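Side-chain contacts in fusolin (Unidentified entomopoxvirus, PDB 4OW5), which probably binds chitin and cleaves it oxidatively as a lytic polysaccharide monooxygenase, enhances viral virulence and crystallizes in vivo into viral spindles: residues A[10-13]-A[14-18]; A[156-160]-A[161-165]. All coordinates share one frame; numbering follows the deposited sequence.

How the contacts relate
From the N terminus the chain runs through strand 2-6 into helix 10-17, and contact 1 spans the whole of that short helix; Cys14 also ties it to helix 32-47 through the disulfide to Cys34. Contact 2 comes much later, in the loop between strands 147-154 and 170-176, where it closes a tight turn. The two follow in series, neither nesting nor crossing, with centres about 21 Å apart. They meet where Arg10 NH2 packs 4.1 Å from Val160 CG2, and one 1,2-ethanediol bridges the Arg10 guanidinium and Val165 N. Helix and loop are thus neighbours in the core domain, and both touch the second subunit.

Contact 1 of 2, residues A[10-13]-A[14-18]; sequences RQRR and CNVQG. With EDO (1,2-ethanediol), chain F; EDO (1,2-ethanediol), chain D; EDO (1,2-ethanediol), chain H.
Arg12 and Val16 meet one turn apart on helix 10-17, a short helix that follows strand 2-6 in the fibronectin III-like core of the monooxygenase domain. Val16 CG1 sits over the centre of one face of the Arg12 guanidinium, modelled so near CZ that the closeness itself is doubtful. The long chain of Arg12 turns at CG (chi2 54°) to bring the flat group over the methyl. At the guanidinium edge lies a 1,2-ethanediol: NE donates to its O2 at 3.0 Å and NH2 to its O1. NH1 pairs with Asp66 OD2 in a salt bridge. Four backbone bonds satisfy the carbonyls of residues 10 to 13, among them Val16 N to Arg12 O at 3.0 Å, almost straight at 177°. Arg13 crosses Gln17 obliquely, NE2 of Gln17 lying 3.3 Å from Arg13 CG, with amide and guanidinium nearly perpendicular; Arg13 NH1 bonds instead to Tyr338 OH of the second subunit. Arg10 has a salt bridge to Asp230, a cation-pi contact with Trp117 and a bond from NH1 to Met111 O, while NH1 and NH2 both reach O2 of another ethanediol, at 2.8 and 2.9 Å. Gln11 NE2 donates to the backbone O of Asp66 and to Asn227 OD1. Cys14 SG, in the disulfide to Cys34, also lies 3.5 Å from Arg10 O. At the C-terminal end, where Gly18 leaves the helix with positive phi, Asn15 O accepts from Gly18 N and from O2 of a third ethanediol, 3.0 Å away.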
loop_
_atom_site.group_PDB
_atom_site.type_symbol
_atom_site.label_atom_id
_atom_site.label_comp_id
_atom_site.label_asym_id
_atom_site.label_seq_id
_atom_site.Cartn_x
_atom_site.Cartn_y
_atom_site.Cartn_z
ATOM N N ARG A 10 -0.773 -15.921 -11.403
ATOM C CA ARG A 10 -0.029 -14.921 -12.175
ATOM C C ARG A 10 0.021 -15.249 -13.665
ATOM O O ARG A 10 -0.275 -14.385 -14.503
ATOM C CB ARG A 10 1.400 -14.812 -11.636
ATOM C CG ARG A 10 2.196 -13.699 -12.241
ATOM C CD ARG A 10 3.590 -13.706 -11.653
ATOM N NE ARG A 10 3.596 -13.169 -10.289
ATOM C CZ ARG A 10 4.694 -12.991 -9.573
ATOM N NH1 ARG A 10 5.880 -13.297 -10.082
ATOM N NH2 ARG A 10 4.622 -12.476 -8.350
ATOM N N GLN A 11 0.450 -16.469 -13.989
ATOM C CA GLN A 11 0.587 -16.870 -15.379
ATOM C C GLN A 11 -0.783 -17.028 -16.059
ATOM O O GLN A 11 -0.874 -16.850 -17.271
ATOM C CB GLN A 11 1.429 -18.131 -15.541
ATOM C CG GLN A 11 0.740 -19.477 -15.333
ATOM C CD GLN A 11 0.195 -19.715 -13.959
ATOM O OE1 GLN A 11 0.619 -19.131 -12.979
ATOM N NE2 GLN A 11 -0.688 -20.652 -13.849
ATOM N N ARG A 12 -1.796 -17.429 -15.310
ATOM C CA ARG A 12 -3.153 -17.544 -15.822
ATOM C C ARG A 12 -3.706 -16.158 -16.195
ATOM O O ARG A 12 -4.309 -16.010 -17.255
ATOM C CB ARG A 12 -4.078 -18.213 -14.783
ATOM C CG ARG A 12 -5.538 -18.332 -15.229
ATOM C CD ARG A 12 -5.709 -19.015 -16.564
ATOM N NE ARG A 12 -7.111 -19.033 -16.972
ATOM C CZ ARG A 12 -7.552 -19.439 -18.157
ATOM N NH1 ARG A 12 -6.703 -19.902 -19.073
ATOM N NH2 ARG A 12 -8.846 -19.382 -18.440
ATOM N N ARG A 13 -3.489 -15.149 -15.355
ATOM C CA ARG A 13 -3.905 -13.778 -15.698
ATOM C C ARG A 13 -3.223 -13.312 -16.997
ATOM O O ARG A 13 -3.881 -12.719 -17.859
ATOM C CB ARG A 13 -3.594 -12.794 -14.569
ATOM C CG ARG A 13 -3.996 -11.361 -14.878
ATOM C CD ARG A 13 -3.625 -10.412 -13.766
ATOM N NE ARG A 13 -4.627 -10.422 -12.712
ATOM C CZ ARG A 13 -5.651 -9.581 -12.590
ATOM N NH1 ARG A 13 -5.858 -8.630 -13.500
ATOM N NH2 ARG A 13 -6.486 -9.687 -11.562
ATOM N N CYS A 14 -1.922 -13.562 -17.136
ATOM C CA CYS A 14 -1.199 -13.154 -18.340
ATOM C C CYS A 14 -1.761 -13.869 -19.563
ATOM O O CYS A 14 -1.960 -13.229 -20.576
ATOM C CB CYS A 14 0.302 -13.387 -18.197
ATOM S SG CYS A 14 1.080 -12.340 -16.933
ATOM N N ASN A 15 -2.029 -15.149 -19.459
ATOM C CA ASN A 15 -2.603 -15.928 -20.563
ATOM C C ASN A 15 -3.954 -15.362 -20.995
ATOM O O ASN A 15 -4.110 -15.009 -22.167
ATOM C CB ASN A 15 -2.769 -17.404 -20.176
ATOM C CG ASN A 15 -3.280 -18.271 -21.318
ATOM O OD1 ASN A 15 -2.569 -18.577 -22.249
ATOM N ND2 ASN A 15 -4.537 -18.576 -21.334
ATOM N N VAL A 16 -4.911 -15.254 -20.058
ATOM C CA VAL A 16 -6.245 -14.819 -20.413
ATOM C C VAL A 16 -6.270 -13.395 -20.961
ATOM O O VAL A 16 -7.017 -13.162 -21.868
ATOM C CB VAL A 16 -7.309 -14.991 -19.308
ATOM C CG1 VAL A 16 -7.370 -16.428 -18.829
ATOM C CG2 VAL A 16 -7.139 -14.030 -18.162
ATOM N N GLN A 17 -5.444 -12.472 -20.475
ATOM C CA GLN A 17 -5.469 -11.095 -20.981
ATOM C C GLN A 17 -5.040 -10.952 -22.443
ATOM O O GLN A 17 -5.368 -9.945 -23.076
ATOM C CB GLN A 17 -4.619 -10.195 -20.120
ATOM C CG GLN A 17 -5.323 -9.838 -18.840
ATOM C CD GLN A 17 -4.532 -8.837 -18.028
ATOM O OE1 GLN A 17 -3.808 -8.007 -18.550
ATOM N NE2 GLN A 17 -4.768 -8.797 -16.755
ATOM N N GLY A 18 -4.336 -11.945 -22.967
ATOM C CA GLY A 18 -4.001 -12.006 -24.378
ATOM C C GLY A 18 -3.074 -10.923 -24.855
ATOM O O GLY A 18 -2.330 -10.338 -24.067
HETATM C C1 EDO F . -11.258 -16.768 -16.533
HETATM O O1 EDO F . -11.302 -18.125 -16.953
HETATM C C2 EDO F . -9.861 -16.437 -15.931
HETATM O O2 EDO F . -9.247 -17.613 -15.406
HETATM C C1 EDO D . -5.845 -17.048 -25.737
HETATM O O1 EDO D . -4.846 -18.031 -25.589
HETATM C C2 EDO D . -5.238 -15.657 -25.539
HETATM O O2 EDO D . -5.964 -14.935 -24.562
HETATM C C1 EDO H . 8.722 -14.268 -8.237
HETATM O O1 EDO H . 9.973 -14.818 -8.007
HETATM C C2 EDO H . 8.787 -12.769 -8.550
HETATM O O2 EDO H . 7.551 -12.266 -8.103
#

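Contact 2 of 2, residues A[156-160]-A[161-165]; sequences PSFNV and YTDQV. With EDO (1,2-ethanediol), chain H.
Val160 crosses Tyr161 obliquely, its CG1 over one face of the ring toward the rim, in a CH-pi contact 4.2 Å from the centroid. Asn159, with CG trans to its own N (chi1 -179°), carries OD1 to the edge of that ring and within 3.0 Å of Tyr161 N, a weak hydrogen bond. The ring also stacks on His235 of the second subunit. Thr162 N then bonds to Asn159 O from above the carbonyl plane, and OG1 rests against the Asn159 amide. Asp163 N reaches the same oxygen at 2.9 Å, nearly in line with the C=O, so two donors grip it. The Asp163 carboxylate returns the bond: OD2 takes Asn159 N at 2.9 Å, from above the carboxylate plane. Gln164 leaves the turn, NE2 bonding Asp112 O and Asp243 OD2 of the second subunit. Val165 sends CG2 obliquely to the Phe158 ring, 3.6 Å from CE1, and both side chains pack on Val210 of strand 209-217. Residues 159-162 thus form a type I turn with a weak Asx turn at its start, in the loop joining strands 147-154 and 170-176 of the fibronectin III-like fold.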
loop_
_atom_site.group_PDB
_atom_site.type_symbol
_atom_site.label_atom_id
_atom_site.label_comp_id
_atom_site.label_asym_id
_atom_site.label_seq_id
_atom_site.Cartn_x
_atom_site.Cartn_y
_atom_site.Cartn_z
ATOM N N PRO A 156 5.863 -11.431 6.016
ATOM C CA PRO A 156 5.555 -9.989 5.924
ATOM C C PRO A 156 6.642 -9.098 5.307
ATOM O O PRO A 156 6.296 -8.091 4.721
ATOM C CB PRO A 156 5.277 -9.590 7.374
ATOM C CG PRO A 156 4.948 -10.881 8.074
ATOM C CD PRO A 156 5.721 -11.939 7.397
ATOM N N SER A 157 7.914 -9.467 5.363
ATOM C CA SER A 157 8.964 -8.622 4.772
ATOM C C SER A 157 9.095 -8.753 3.235
ATOM O O SER A 157 9.950 -8.086 2.654
ATOM C CB SER A 157 10.314 -8.916 5.403
ATOM O OG SER A 157 10.809 -10.174 4.981
ATOM N N PHE A 158 8.317 -9.653 2.591
ATOM C CA PHE A 158 8.382 -9.842 1.146
ATOM C C PHE A 158 7.947 -8.571 0.424
ATOM O O PHE A 158 6.905 -7.983 0.724
ATOM C CB PHE A 158 7.496 -11.032 0.719
ATOM C CG PHE A 158 7.342 -11.227 -0.771
ATOM C CD1 PHE A 158 8.355 -11.811 -1.518
ATOM C CD2 PHE A 158 6.221 -10.753 -1.437
ATOM C CE1 PHE A 158 8.250 -11.916 -2.907
ATOM C CE2 PHE A 158 6.098 -10.897 -2.817
ATOM C CZ PHE A 158 7.122 -11.468 -3.542
ATOM N N ASN A 159 8.714 -8.200 -0.585
ATOM C CA ASN A 159 8.451 -7.005 -1.382
ATOM C C ASN A 159 8.371 -7.444 -2.849
ATOM O O ASN A 159 9.396 -7.744 -3.452
ATOM C CB ASN A 159 9.558 -5.982 -1.119
ATOM C CG ASN A 159 9.417 -4.690 -1.855
ATOM O OD1 ASN A 159 8.774 -4.612 -2.898
ATOM N ND2 ASN A 159 10.139 -3.688 -1.423
ATOM N N VAL A 160 7.155 -7.490 -3.410
ATOM C CA VAL A 160 6.922 -7.962 -4.778
ATOM C C VAL A 160 7.688 -7.112 -5.801
ATOM O O VAL A 160 8.120 -7.641 -6.833
ATOM C CB VAL A 160 5.407 -8.013 -5.119
ATOM C CG1 VAL A 160 4.823 -6.618 -5.317
ATOM C CG2 VAL A 160 5.150 -8.896 -6.333
ATOM N N TYR A 161 7.882 -5.818 -5.508
ATOM C CA TYR A 161 8.546 -4.901 -6.436
ATOM C C TYR A 161 10.011 -5.233 -6.658
ATOM O O TYR A 161 10.555 -4.825 -7.677
ATOM C CB TYR A 161 8.433 -3.446 -5.936
ATOM C CG TYR A 161 7.016 -2.949 -5.849
ATOM C CD1 TYR A 161 6.349 -2.486 -6.975
ATOM C CD2 TYR A 161 6.331 -2.951 -4.638
ATOM C CE1 TYR A 161 5.018 -2.080 -6.912
ATOM C CE2 TYR A 161 4.992 -2.594 -4.568
ATOM C CZ TYR A 161 4.329 -2.178 -5.716
ATOM O OH TYR A 161 3.043 -1.706 -5.656
ATOM N N THR A 162 10.669 -5.870 -5.686
ATOM C CA THR A 162 12.113 -6.108 -5.782
ATOM C C THR A 162 12.579 -7.544 -5.573
ATOM O O THR A 162 13.737 -7.831 -5.889
ATOM C CB THR A 162 12.822 -5.222 -4.739
ATOM O OG1 THR A 162 12.478 -5.677 -3.422
ATOM C CG2 THR A 162 12.457 -3.760 -4.872
ATOM N N ASP A 163 11.746 -8.437 -5.040
ATOM C CA ASP A 163 12.207 -9.766 -4.671
ATOM C C ASP A 163 11.710 -10.878 -5.547
ATOM O O ASP A 163 10.539 -10.878 -5.925
ATOM C CB ASP A 163 11.689 -10.129 -3.282
ATOM C CG ASP A 163 12.023 -9.184 -2.163
ATOM O OD1 ASP A 163 13.092 -8.512 -2.245
ATOM O OD2 ASP A 163 11.353 -9.271 -1.111
ATOM N N GLN A 164 12.529 -11.922 -5.668
ATOM C CA GLN A 164 12.103 -13.194 -6.228
ATOM C C GLN A 164 11.473 -13.910 -5.064
ATOM O O GLN A 164 11.913 -13.700 -3.942
ATOM C CB GLN A 164 13.245 -14.033 -6.812
ATOM C CG GLN A 164 13.484 -13.878 -8.297
ATOM C CD GLN A 164 14.084 -12.555 -8.593
ATOM O OE1 GLN A 164 15.195 -12.239 -8.118
ATOM N NE2 GLN A 164 13.381 -11.739 -9.361
ATOM N N VAL A 165 10.475 -14.762 -5.311
ATOM C CA VAL A 165 9.839 -15.572 -4.272
ATOM C C VAL A 165 10.768 -16.765 -4.011
ATOM O O VAL A 165 11.176 -17.425 -4.973
ATOM C CB VAL A 165 8.417 -16.058 -4.732
ATOM C CG1 VAL A 165 7.882 -17.141 -3.805
ATOM C CG2 VAL A 165 7.432 -14.899 -4.816
HETATM C C1 EDO H . 8.722 -14.268 -8.237
HETATM O O1 EDO H . 9.973 -14.818 -8.007
HETATM C C2 EDO H . 8.787 -12.769 -8.550
HETATM O O2 EDO H . 7.551 -12.266 -8.103
HETATM O O HOH W 1 12.142 -8.863 1.260
HETATM O O HOH W 2 8.294 -10.225 -7.030
#